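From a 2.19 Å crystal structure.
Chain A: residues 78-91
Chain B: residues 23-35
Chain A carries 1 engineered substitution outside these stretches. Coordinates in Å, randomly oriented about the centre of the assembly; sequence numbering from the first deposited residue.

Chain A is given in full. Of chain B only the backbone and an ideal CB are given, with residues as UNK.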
ATOM      1  N   SER A  78       3.291   0.900 -23.398  1.00 23.05           N
ATOM      2  CA  SER A  78       2.175   0.287 -22.652  1.00 23.30           C
ATOM      3  C   SER A  78       1.565   1.184 -21.553  1.00 23.88           C
ATOM      4  O   SER A  78       0.382   1.026 -21.236  1.00 24.56           O
ATOM      5  CB  SER A  78       2.580  -1.069 -22.052  1.00 23.16           C
ATOM      6  OG  SER A  78       3.144  -0.901 -20.754  1.00 23.88           O
ATOM      7  N   ARG A  79       2.355   2.090 -20.972  1.00 23.37           N
ATOM      8  CA  ARG A  79       1.872   3.085 -19.980  1.00 24.09           C
ATOM      9  C   ARG A  79       1.412   4.428 -20.568  1.00 23.49           C
ATOM     10  O   ARG A  79       0.874   5.267 -19.850  1.00 23.22           O
ATOM     11  CB  ARG A  79       2.957   3.359 -18.919  1.00 25.95           C
ATOM     12  CG  ARG A  79       3.268   2.165 -18.029  1.00 28.67           C
ATOM     13  CD  ARG A  79       4.093   2.557 -16.818  1.00 32.68           C
ATOM     14  NE  ARG A  79       3.348   3.433 -15.927  1.00 35.28           N
ATOM     15  CZ  ARG A  79       3.877   4.222 -14.989  1.00 38.28           C
ATOM     16  NH1 ARG A  79       5.194   4.290 -14.786  1.00 42.18           N
ATOM     17  NH2 ARG A  79       3.065   4.975 -14.245  1.00 40.10           N
ATOM     18  N   ASN A  80       1.618   4.636 -21.865  1.00 23.07           N
ATOM     19  CA  ASN A  80       1.296   5.921 -22.517  1.00 23.08           C
ATOM     20  C   ASN A  80      -0.194   5.988 -22.956  1.00 22.70           C
ATOM     21  O   ASN A  80      -0.524   5.926 -24.150  1.00 22.49           O
ATOM     22  CB  ASN A  80       2.230   6.189 -23.706  1.00 23.45           C
ATOM     23  CG  ASN A  80       2.169   7.638 -24.189  1.00 24.13           C
ATOM     24  OD1 ASN A  80       1.601   8.508 -23.540  1.00 23.83           O
ATOM     25  ND2 ASN A  80       2.756   7.891 -25.345  1.00 24.86           N
ATOM     26  N   TYR A  81      -1.064   6.149 -21.956  1.00 21.95           N
ATOM     27  CA  TYR A  81      -2.491   6.344 -22.155  1.00 22.11           C
ATOM     28  C   TYR A  81      -3.062   7.208 -21.032  1.00 22.14           C
ATOM     29  O   TYR A  81      -2.608   7.125 -19.897  1.00 21.72           O
ATOM     30  CB  TYR A  81      -3.228   4.976 -22.255  1.00 21.62           C
ATOM     31  CG  TYR A  81      -3.160   4.100 -21.016  1.00 21.05           C
ATOM     32  CD1 TYR A  81      -4.109   4.224 -20.002  1.00 20.97           C
ATOM     33  CD2 TYR A  81      -2.150   3.149 -20.851  1.00 20.63           C
ATOM     34  CE1 TYR A  81      -4.045   3.439 -18.856  1.00 20.44           C
ATOM     35  CE2 TYR A  81      -2.105   2.336 -19.736  1.00 20.07           C
ATOM     36  CZ  TYR A  81      -3.047   2.489 -18.737  1.00 20.14           C
ATOM     37  OH  TYR A  81      -2.993   1.695 -17.624  1.00 19.75           O
ATOM     38  N   ALA A  82      -4.072   8.017 -21.351  1.00 22.82           N
ATOM     39  CA  ALA A  82      -4.675   8.936 -20.377  1.00 23.15           C
ATOM     40  C   ALA A  82      -5.335   8.195 -19.212  1.00 23.12           C
ATOM     41  O   ALA A  82      -5.893   7.111 -19.410  1.00 22.10           O
ATOM     42  CB  ALA A  82      -5.696   9.835 -21.064  1.00 23.90           C
ATOM     43  N   LYS A  83      -5.234   8.773 -18.005  1.00 22.89           N
ATOM     44  CA  LYS A  83      -5.808   8.204 -16.790  1.00 23.05           C
ATOM     45  C   LYS A  83      -6.534   9.289 -15.995  1.00 23.64           C
ATOM     46  O   LYS A  83      -6.212  10.479 -16.106  1.00 23.88           O
ATOM     47  CB  LYS A  83      -4.747   7.530 -15.929  1.00 23.12           C
ATOM     48  CG  LYS A  83      -4.105   6.322 -16.598  1.00 23.93           C
ATOM     49  CD  LYS A  83      -2.816   5.925 -15.891  1.00 24.57           C
ATOM     50  CE  LYS A  83      -1.812   5.227 -16.784  1.00 25.89           C
ATOM     51  NZ  LYS A  83      -0.984   6.099 -17.624  1.00 26.21           N
ATOM     52  N   PHE A  84      -7.535   8.858 -15.223  1.00 23.12           N
ATOM     53  CA  PHE A  84      -8.442   9.758 -14.523  1.00 23.88           C
ATOM     54  C   PHE A  84      -9.098   9.097 -13.310  1.00 23.52           C
ATOM     55  O   PHE A  84      -9.277   7.862 -13.271  1.00 22.91           O
ATOM     56  CB  PHE A  84      -9.527  10.255 -15.463  1.00 25.93           C
ATOM     57  CG  PHE A  84      -9.967   9.231 -16.469  1.00 27.90           C
ATOM     58  CD1 PHE A  84     -10.815   8.203 -16.100  1.00 28.27           C
ATOM     59  CD2 PHE A  84      -9.489   9.268 -17.781  1.00 30.04           C
ATOM     60  CE1 PHE A  84     -11.198   7.235 -17.018  1.00 28.94           C
ATOM     61  CE2 PHE A  84      -9.872   8.308 -18.701  1.00 30.79           C
ATOM     62  CZ  PHE A  84     -10.728   7.289 -18.313  1.00 30.28           C
ATOM     63  N   SER A  85      -9.470   9.935 -12.340  1.00 22.94           N
ATOM     64  CA  SER A  85     -10.177   9.491 -11.146  1.00 21.94           C
ATOM     65  C   SER A  85     -11.677   9.675 -11.311  1.00 22.60           C
ATOM     66  O   SER A  85     -12.139  10.248 -12.307  1.00 23.17           O
ATOM     67  CB  SER A  85      -9.691  10.272  -9.925  1.00 20.96           C
ATOM     68  OG  SER A  85     -10.200  11.597  -9.922  1.00 21.32           O
ATOM     69  N   ALA A  86     -12.436   9.179 -10.331  1.00 22.48           N
ATOM     70  CA  ALA A  86     -13.837   9.530 -10.208  1.00 22.96           C
ATOM     71  C   ALA A  86     -13.899  11.028  -9.884  1.00 23.93           C
ATOM     72  O   ALA A  86     -12.993  11.555  -9.224  1.00 22.45           O
ATOM     73  CB  ALA A  86     -14.500   8.743  -9.090  1.00 22.51           C
ATOM     74  N   PRO A  87     -14.961  11.712 -10.350  1.00 24.99           N
ATOM     75  CA  PRO A  87     -15.127  13.117 -10.009  1.00 26.05           C
ATOM     76  C   PRO A  87     -15.878  13.315  -8.668  1.00 26.09           C
ATOM     77  O   PRO A  87     -16.642  12.448  -8.282  1.00 27.63           O
ATOM     78  CB  PRO A  87     -15.949  13.640 -11.187  1.00 26.50           C
ATOM     79  CG  PRO A  87     -16.799  12.481 -11.591  1.00 26.28           C
ATOM     80  CD  PRO A  87     -16.037  11.237 -11.249  1.00 25.31           C
ATOM     81  N   THR A  88     -15.665  14.459  -8.011  1.00 26.32           N
ATOM     82  CA  THR A  88     -16.370  14.834  -6.760  1.00 26.36           C
ATOM     83  C   THR A  88     -17.072  16.187  -6.934  1.00 27.02           C
ATOM     84  O   THR A  88     -16.470  17.154  -7.403  1.00 27.78           O
ATOM     85  CB  THR A  88     -15.380  14.932  -5.572  1.00 25.75           C
ATOM     86  OG1 THR A  88     -14.674  13.694  -5.438  1.00 24.88           O
ATOM     87  CG2 THR A  88     -16.082  15.195  -4.263  1.00 25.84           C
ATOM     88  N   LEU A  89     -18.351  16.231  -6.570  1.00 27.32           N
ATOM     89  CA  LEU A  89     -19.157  17.456  -6.567  1.00 28.70           C
ATOM     90  C   LEU A  89     -19.004  18.169  -5.222  1.00 29.60           C
ATOM     91  O   LEU A  89     -19.366  17.600  -4.177  1.00 29.25           O
ATOM     92  CB  LEU A  89     -20.632  17.106  -6.788  1.00 29.19           C
ATOM     93  CG  LEU A  89     -21.664  18.242  -6.711  1.00 30.64           C
ATOM     94  CD1 LEU A  89     -21.383  19.333  -7.745  1.00 31.36           C
ATOM     95  CD2 LEU A  89     -23.068  17.703  -6.893  1.00 31.20           C
ATOM     96  N   LEU A  90     -18.486  19.401  -5.249  1.00 30.15           N
ATOM     97  CA  LEU A  90     -18.388  20.231  -4.046  1.00 30.56           C
ATOM     98  C   LEU A  90     -19.593  21.180  -3.991  1.00 32.27           C
ATOM     99  O   LEU A  90     -20.348  21.289  -4.963  1.00 32.98           O
ATOM    100  CB  LEU A  90     -17.098  21.046  -4.057  1.00 31.25           C
ATOM    101  CG  LEU A  90     -15.760  20.364  -4.344  1.00 30.98           C
ATOM    102  CD1 LEU A  90     -14.650  21.408  -4.256  1.00 31.60           C
ATOM    103  CD2 LEU A  90     -15.463  19.221  -3.399  1.00 30.33           C
ATOM    104  N   ASP A  91     -19.733  21.880  -2.864  1.00 33.65           N
ATOM    105  CA  ASP A  91     -20.854  22.812  -2.628  1.00 35.46           C
ATOM    106  C   ASP A  91     -20.889  24.067  -3.528  1.00 37.16           C
ATOM    107  O   ASP A  91     -21.894  24.777  -3.543  1.00 38.65           O
ATOM    108  CB  ASP A  91     -20.891  23.252  -1.150  1.00 36.17           C
ATOM    109  CG  ASP A  91     -21.299  22.126  -0.191  1.00 36.66           C
ATOM    110  OD1 ASP A  91     -21.350  20.938  -0.599  1.00 37.65           O
ATOM    111  OD2 ASP A  91     -21.570  22.421   0.996  1.00 37.84           O
TER
ATOM    112  N   UNK B  23       1.870  -1.569  -8.884  1.00 63.46           N
ATOM    113  CA  UNK B  23       0.755  -0.702  -8.452  1.00 63.16           C
ATOM    114  C   UNK B  23       1.002   0.801  -8.733  1.00 65.03           C
ATOM    115  O   UNK B  23       0.102   1.608  -8.455  1.00 66.20           O
ATOM    116  CB  UNK B  23       0.509  -0.902  -6.955  1.00 63.16           C
ATOM    117  N   UNK B  24       2.186   1.173  -9.255  1.00 66.65           N
ATOM    118  CA  UNK B  24       2.527   2.587  -9.594  1.00 69.59           C
ATOM    119  C   UNK B  24       1.340   3.497  -9.988  1.00 67.78           C
ATOM    120  O   UNK B  24       1.269   4.634  -9.494  1.00 66.27           O
ATOM    121  CB  UNK B  24       3.525   2.585 -10.753  1.00 69.59           C
ATOM    122  N   UNK B  25       0.404   3.022 -10.824  1.00 66.20           N
ATOM    123  CA  UNK B  25      -0.707   3.912 -11.214  1.00 66.12           C
ATOM    124  C   UNK B  25      -1.903   3.915 -10.265  1.00 60.92           C
ATOM    125  O   UNK B  25      -2.775   3.048 -10.322  1.00 56.45           O
ATOM    126  CB  UNK B  25      -1.199   3.518 -12.608  1.00 66.12           C
ATOM    127  N   UNK B  26      -1.920   4.970  -9.441  1.00 42.36           N
ATOM    128  CA  UNK B  26      -2.914   5.215  -8.385  1.00 39.54           C
ATOM    129  C   UNK B  26      -3.923   6.285  -8.776  1.00 32.66           C
ATOM    130  O   UNK B  26      -4.730   6.690  -7.933  1.00 31.47           O
ATOM    131  CB  UNK B  26      -2.214   5.626  -7.088  1.00 39.54           C
ATOM    132  N   UNK B  27      -3.890   6.778 -10.015  1.00 27.84           N
ATOM    133  CA  UNK B  27      -4.809   7.822 -10.426  1.00 24.86           C
ATOM    134  C   UNK B  27      -6.297   7.384 -10.271  1.00 23.07           C
ATOM    135  O   UNK B  27      -7.126   8.188  -9.834  1.00 21.75           O
ATOM    136  CB  UNK B  27      -4.517   8.211 -11.877  1.00 24.86           C
ATOM    137  N   UNK B  28      -6.610   6.127 -10.579  1.00 23.55           N
ATOM    138  CA  UNK B  28      -8.023   5.708 -10.647  1.00 24.22           C
ATOM    139  C   UNK B  28      -8.791   5.950  -9.337  1.00 24.15           C
ATOM    140  O   UNK B  28      -9.892   6.489  -9.353  1.00 24.82           O
ATOM    141  CB  UNK B  28      -8.100   4.223 -11.009  1.00 24.22           C
ATOM    142  N   UNK B  29      -8.180   5.580  -8.215  1.00 26.10           N
ATOM    143  CA  UNK B  29      -8.815   5.708  -6.879  1.00 26.77           C
ATOM    144  C   UNK B  29      -8.518   7.030  -6.151  1.00 26.26           C
ATOM    145  O   UNK B  29      -9.126   7.312  -5.112  1.00 25.82           O
ATOM    146  CB  UNK B  29      -8.355   4.550  -5.991  1.00 26.77           C
ATOM    147  N   UNK B  30      -7.634   7.853  -6.710  1.00 26.28           N
ATOM    148  CA  UNK B  30      -7.130   9.055  -6.020  1.00 26.23           C
ATOM    149  C   UNK B  30      -8.185  10.114  -5.730  1.00 24.57           C
ATOM    150  O   UNK B  30      -7.950  10.999  -4.912  1.00 24.85           O
ATOM    151  CB  UNK B  30      -6.020   9.692  -6.858  1.00 26.23           C
ATOM    152  N   UNK B  31      -9.330  10.035  -6.398  1.00 22.81           N
ATOM    153  CA  UNK B  31     -10.439  10.950  -6.158  1.00 22.78           C
ATOM    154  C   UNK B  31     -11.510  10.443  -5.198  1.00 24.37           C
ATOM    155  O   UNK B  31     -12.500  11.148  -4.965  1.00 25.60           O
ATOM    156  CB  UNK B  31     -11.100  11.287  -7.496  1.00 22.78           C
ATOM    157  N   UNK B  32     -11.326   9.242  -4.630  1.00 24.26           N
ATOM    158  CA  UNK B  32     -12.390   8.597  -3.837  1.00 25.72           C
ATOM    159  C   UNK B  32     -12.748   9.284  -2.503  1.00 27.54           C
ATOM    160  O   UNK B  32     -13.891   9.200  -2.061  1.00 29.04           O
ATOM    161  CB  UNK B  32     -11.970   7.156  -3.539  1.00 25.72           C
ATOM    162  N   UNK B  33     -11.791   9.954  -1.858  1.00 28.13           N
ATOM    163  CA  UNK B  33     -12.036  10.598  -0.553  1.00 30.88           C
ATOM    164  C   UNK B  33     -11.339  11.980  -0.442  1.00 30.57           C
ATOM    165  O   UNK B  33     -10.449  12.170   0.400  1.00 32.48           O
ATOM    166  CB  UNK B  33     -11.549   9.683   0.572  1.00 30.88           C
ATOM    167  N   UNK B  34     -11.718  12.938  -1.315  1.00 28.12           N
ATOM    168  CA  UNK B  34     -11.111  14.288  -1.292  1.00 28.78           C
ATOM    169  C   UNK B  34     -11.999  15.403  -0.704  1.00 29.92           C
ATOM    170  O   UNK B  34     -11.565  16.555  -0.628  1.00 29.83           O
ATOM    171  CB  UNK B  34     -10.726  14.680  -2.720  1.00 28.78           C
ATOM    172  N   UNK B  35     -13.231  15.078  -0.314  1.00 30.84           N
ATOM    173  CA  UNK B  35     -14.090  16.003   0.453  1.00 33.24           C
ATOM    174  C   UNK B  35     -15.005  15.240   1.431  1.00 35.44           C
ATOM    175  O   UNK B  35     -15.781  14.362   1.001  1.00 35.40           O
ATOM    176  OXT UNK B  35     -14.995  15.532   2.650  1.00 36.58           O
ATOM    177  CB  UNK B  35     -14.938  16.847  -0.500  1.00 33.24           C
TER

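Nothing of the chain A stretch lies within 5.5 Å of the ideal CB at position 23, so this stretch places no demand on the side chain; it is B:His23, poorly ordered. At 24 the CB points toward chain A and lies 4.3 Å from A:Arg79 NH2. A small or medium side chain, apolar or acidic, could sit against the flat guanidinium; B:Val24 lays CG2 over one of its faces, 3.9 Å from A:Arg79 NH2.

Position 25 faces two positive charges, with its CB 4.8 Å from A:Arg79 NH2 and 4.4 Å from A:Lys83 CD. An acid is the natural choice, though a neutral acceptor could also serve. B:Asp25 forms two long salt bridges, OD2 lying 3.5 Å from A:Arg79 NH2, with a weak hydrogen bond, and 3.6 Å from A:Lys83 NZ. The amine also donates to A:Arg79 O and A:Tyr81 O, each 3.0 Å from A:Lys83 NZ. Position 26 is out of reach and permissive; it is B:Gln26.

At 27 the backbone turns helical and the CB points toward chain A, 4.1 Å from A:Lys83 CB and 4.6 Å from A:Phe84 N. A compact residue such as Ser, Thr, Val or Ala would suit. B:Thr27 packs CG2 3.8 Å from A:Phe84 N, while its OG1 donates to B:Asp25 OD1 at 3.0 Å.

Position 28 directs its CB away from chain A, so many residues would do; B:Leu28 makes its closest contacts through CA and O, its O receiving a CA-H...O contact from A:Ser85 CA at 3.5 Å, and its CD1 also comes to 3.8 Å from A:Phe84 O. Position 29, also directed away, is B:Ala29, which opens a type I turn. Position 30 points sideways, and a small hydroxyl residue could donate to the carbonyl of 27: B:Ser30 OG donates to B:Thr27 O at 2.8 Å.

Position 31 is the most restrictive. An ideal CB would fall 2.6 Å from both A:Ala86 O and A:Ser85 OG, a clash, so glycine is indicated. B:Gly31 brings its O within 2.8 Å of water 2, which also lies 2.5 Å from A:Thr88 OG1.

Position 32 points away, but a polar side chain could curl back: B:Asn32 OD1 accepts from water 1 at 2.7 Å, and that water accepts from A:Ala86 N at 3.0 Å. Position 33, directed away, is B:Asp33.

At 34 the CB points toward chain A, 4.9 Å from A:Thr88 OG1, a contact that suits a polar or apolar side chain of moderate size; B:Ile34 places CG1 3.7 Å from A:Thr88 OG1. Position 35 faces A:Leu90 CD2 and A:Thr88 CG2, favouring a small apolar residue. B:Cys35 sets CB 3.8 Å from A:Leu90 CD2 and ends the chain.

Chain B 23-35: HVDQTLASGNDIC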
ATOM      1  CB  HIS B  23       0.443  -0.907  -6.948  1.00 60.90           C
ATOM      2  CG  HIS B  23      -0.295  -2.180  -6.653  1.00 58.78           C
ATOM      3  ND1 HIS B  23       0.307  -3.421  -6.675  1.00 58.19           N
ATOM      4  CD2 HIS B  23      -1.596  -2.399  -6.330  1.00 57.47           C
ATOM      5  CE1 HIS B  23      -0.587  -4.348  -6.381  1.00 57.37           C
ATOM      6  NE2 HIS B  23      -1.746  -3.755  -6.158  1.00 58.11           N
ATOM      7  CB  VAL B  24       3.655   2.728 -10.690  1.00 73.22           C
ATOM      8  CG1 VAL B  24       5.045   2.502 -10.120  1.00 73.77           C
ATOM      9  CG2 VAL B  24       3.381   1.843 -11.901  1.00 73.74           C
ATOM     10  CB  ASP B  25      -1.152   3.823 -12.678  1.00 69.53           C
ATOM     11  CG  ASP B  25      -1.242   5.243 -13.302  1.00 74.31           C
ATOM     12  OD1 ASP B  25      -2.154   6.024 -12.902  1.00 72.96           O
ATOM     13  OD2 ASP B  25      -0.354   5.603 -14.123  1.00 76.76           O
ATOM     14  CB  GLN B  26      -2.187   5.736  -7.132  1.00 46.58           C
ATOM     15  CG  GLN B  26      -1.230   4.758  -6.460  1.00 54.99           C
ATOM     16  CD  GLN B  26      -1.952   3.618  -5.777  1.00 60.60           C
ATOM     17  OE1 GLN B  26      -1.864   2.473  -6.217  1.00 67.93           O
ATOM     18  NE2 GLN B  26      -2.678   3.924  -4.700  1.00 63.11           N
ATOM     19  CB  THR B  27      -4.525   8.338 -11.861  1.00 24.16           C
ATOM     20  OG1 THR B  27      -3.153   8.689 -11.968  1.00 25.78           O
ATOM     21  CG2 THR B  27      -5.326   9.592 -12.194  1.00 23.24           C
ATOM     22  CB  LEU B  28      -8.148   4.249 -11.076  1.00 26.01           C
ATOM     23  CG  LEU B  28      -9.572   3.658 -11.182  1.00 27.24           C
ATOM     24  CD1 LEU B  28     -10.306   4.293 -12.364  1.00 27.53           C
ATOM     25  CD2 LEU B  28      -9.519   2.149 -11.254  1.00 29.41           C
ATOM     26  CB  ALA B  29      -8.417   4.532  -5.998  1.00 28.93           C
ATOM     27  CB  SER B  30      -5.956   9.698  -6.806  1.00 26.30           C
ATOM     28  OG  SER B  30      -6.374  10.175  -8.081  1.00 25.02           O
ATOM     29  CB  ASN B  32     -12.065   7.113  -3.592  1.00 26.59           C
ATOM     30  CG  ASN B  32     -12.238   6.257  -4.841  1.00 26.62           C
ATOM     31  OD1 ASN B  32     -12.633   6.750  -5.915  1.00 24.78           O
ATOM     32  ND2 ASN B  32     -11.933   4.973  -4.711  1.00 27.89           N
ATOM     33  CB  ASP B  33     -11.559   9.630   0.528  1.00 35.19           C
ATOM     34  CG  ASP B  33     -11.964  10.050   1.971  1.00 40.64           C
ATOM     35  OD1 ASP B  33     -13.008  10.711   2.179  1.00 40.82           O
ATOM     36  OD2 ASP B  33     -11.203   9.694   2.902  1.00 45.30           O
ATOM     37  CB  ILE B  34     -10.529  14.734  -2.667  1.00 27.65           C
ATOM     38  CG1 ILE B  34     -11.616  14.833  -3.739  1.00 27.16           C
ATOM     39  CG2 ILE B  34      -9.381  13.826  -3.074  1.00 27.06           C
ATOM     40  CD1 ILE B  34     -11.095  15.363  -5.051  1.00 28.03           C
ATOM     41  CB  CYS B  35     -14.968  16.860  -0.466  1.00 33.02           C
ATOM     42  SG  CYS B  35     -15.844  18.200   0.389  1.00 35.90           S
TER
HETATM   43  O   HOH W   1     -11.256   8.267  -7.692  1.00 23.36           O
HETATM   44  O   HOH W   2     -14.159  12.572  -3.274  1.00 36.34           O
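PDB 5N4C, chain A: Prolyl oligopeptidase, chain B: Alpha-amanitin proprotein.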